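Local structure of thiamine monophosphate kinase (Aquifex aeolicus, 1VQV) at the interface of chains A and B. The protein catalyses the ATP-dependent phosphorylation of thiamine monophosphate to thiamine diphosphate, the active form of vitamin B1, and works as a homodimer. Coordinates in Å, arbitrary orientation; residue numbers count along the deposited sequence, not the author numbering. Chains: chain A/B, thiamine monophosphate kinase.

The interface of chains A and B. Residues chain A 14, 18; chain B 94, 98, 101-102.
A:Thr18 sets its methyl against the backbone and side chains of B:Tyr101 and B:Ile102. The methyl CG2 lies 3.9 Å from CB of B:Tyr101 and also touches CG1 of B:Ile102. It meets the peptide between those two residues as well, with the carbonyl carbon C of B:Tyr101 at 3.8 Å. With OG1 of A:Thr18 beside the backbone N (chi1 -70°), CG2 stands anti to that N and faces chain B. The ring of B:Tyr101 points away from A:Thr18, so this residue gives the contact its CB and backbone rather than its aromatic face.

Two helices meet here side by side, residues 12-19 of chain A and 94-111 of chain B. One turn earlier in chain A and about two turns earlier in chain B, A:Leu14 meets B:Val94 tip to tip. The branch CD2 touches CG1 at 3.9 Å, and the two side chains cross obliquely. CD2 also rests near the aliphatic part of B:Glu98, 4.1 Å from its CG.

B:Glu98 lies between the two apolar pairs. Its CG is anti to the backbone N (chi1 -158°) and the chain runs on extended. The methylene CG therefore passes beside the hydroxyl OG1 of A:Thr18, at 3.5 Å. This is a packing contact, not a polar bond. OG1 instead makes a weak hydrogen bond to the backbone O of A:Leu14 at 3.4 Å, within its own helix.

At the polar rim, the carboxylate of B:Glu98 is carried on past the side chain of A:Leu14, with OE1 3.9 Å from CD2. The two side chains cross at about a right angle. No hydrogen bond or salt bridge joins the chains in this patch.

The patch hides 185 Å² and recurs with the chains exchanged. It probably helps hold helix 12-19 of one subunit against its partner in the homodimer. B:Tyr101 also belongs to the ATP site, so the contact may help steady the helix that carries it.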
ATOM      1  N   LEU A  14      19.685  -2.037   7.100  1.00 68.22           N
ATOM      2  CA  LEU A  14      20.371  -2.554   5.924  1.00 67.18           C
ATOM      3  C   LEU A  14      19.664  -2.079   4.650  1.00 67.72           C
ATOM      4  O   LEU A  14      20.307  -1.836   3.613  1.00 67.38           O
ATOM      5  CB  LEU A  14      20.412  -4.077   5.938  1.00 66.10           C
ATOM      6  CG  LEU A  14      21.466  -4.552   4.939  1.00 66.59           C
ATOM      7  CD1 LEU A  14      22.827  -4.456   5.634  1.00 65.91           C
ATOM      8  CD2 LEU A  14      21.184  -5.978   4.437  1.00 65.53           C
ATOM      9  N   THR A  18      21.078   0.092   1.598  1.00 69.07           N
ATOM     10  CA  THR A  18      21.008  -0.233   0.176  1.00 68.69           C
ATOM     11  C   THR A  18      20.348   0.886  -0.642  1.00 68.68           C
ATOM     12  O   THR A  18      20.806   1.202  -1.736  1.00 70.20           O
ATOM     13  CB  THR A  18      20.255  -1.593  -0.068  1.00 69.40           C
ATOM     14  OG1 THR A  18      21.066  -2.675   0.408  1.00 70.29           O
ATOM     15  CG2 THR A  18      19.978  -1.818  -1.560  1.00 69.55           C
TER
ATOM     16  N   VAL B  94      18.948 -13.068   4.092  1.00 53.35           N
ATOM     17  CA  VAL B  94      19.051 -11.619   4.128  1.00 52.89           C
ATOM     18  C   VAL B  94      19.462 -11.081   2.763  1.00 52.27           C
ATOM     19  O   VAL B  94      19.065  -9.990   2.369  1.00 51.61           O
ATOM     20  CB  VAL B  94      20.085 -11.172   5.170  1.00 53.39           C
ATOM     21  CG1 VAL B  94      20.277  -9.686   5.094  1.00 53.74           C
ATOM     22  CG2 VAL B  94      19.638 -11.585   6.554  1.00 55.50           C
ATOM     23  N   GLU B  98      18.281  -7.903   0.414  1.00 53.11           N
ATOM     24  CA  GLU B  98      19.275  -6.942  -0.062  1.00 55.07           C
ATOM     25  C   GLU B  98      19.262  -6.833  -1.594  1.00 54.73           C
ATOM     26  O   GLU B  98      19.386  -5.738  -2.148  1.00 52.77           O
ATOM     27  CB  GLU B  98      20.684  -7.337   0.398  1.00 57.14           C
ATOM     28  CG  GLU B  98      21.648  -6.148   0.400  1.00 63.39           C
ATOM     29  CD  GLU B  98      23.119  -6.535   0.574  1.00 67.25           C
ATOM     30  OE1 GLU B  98      23.451  -7.243   1.561  1.00 67.38           O
ATOM     31  OE2 GLU B  98      23.948  -6.112  -0.278  1.00 68.95           O
ATOM     32  N   TYR B 101      16.009  -5.011  -2.818  1.00 49.53           N
ATOM     33  CA  TYR B 101      16.095  -3.559  -2.742  1.00 52.58           C
ATOM     34  C   TYR B 101      17.096  -2.912  -3.701  1.00 52.77           C
ATOM     35  O   TYR B 101      17.020  -1.710  -3.964  1.00 51.54           O
ATOM     36  CB  TYR B 101      16.360  -3.139  -1.298  1.00 54.74           C
ATOM     37  CG  TYR B 101      15.095  -3.150  -0.472  1.00 55.53           C
ATOM     38  CD1 TYR B 101      14.080  -2.236  -0.730  1.00 55.43           C
ATOM     39  CD2 TYR B 101      14.896  -4.098   0.530  1.00 56.91           C
ATOM     40  CE1 TYR B 101      12.899  -2.259  -0.018  1.00 58.76           C
ATOM     41  CE2 TYR B 101      13.717  -4.140   1.255  1.00 57.90           C
ATOM     42  CZ  TYR B 101      12.716  -3.215   0.984  1.00 59.75           C
ATOM     43  OH  TYR B 101      11.545  -3.225   1.732  1.00 61.21           O
ATOM     44  N   ILE B 102      18.014  -3.728  -4.221  1.00 53.78           N
ATOM     45  CA  ILE B 102      19.014  -3.305  -5.193  1.00 53.23           C
ATOM     46  C   ILE B 102      18.222  -3.042  -6.462  1.00 52.17           C
ATOM     47  O   ILE B 102      18.341  -1.985  -7.081  1.00 53.21           O
ATOM     48  CB  ILE B 102      20.053  -4.439  -5.477  1.00 55.70           C
ATOM     49  CG1 ILE B 102      21.005  -4.593  -4.287  1.00 57.12           C
ATOM     50  CG2 ILE B 102      20.826  -4.147  -6.767  1.00 54.64           C
ATOM     51  CD1 ILE B 102      22.046  -5.702  -4.455  1.00 58.63           C
TER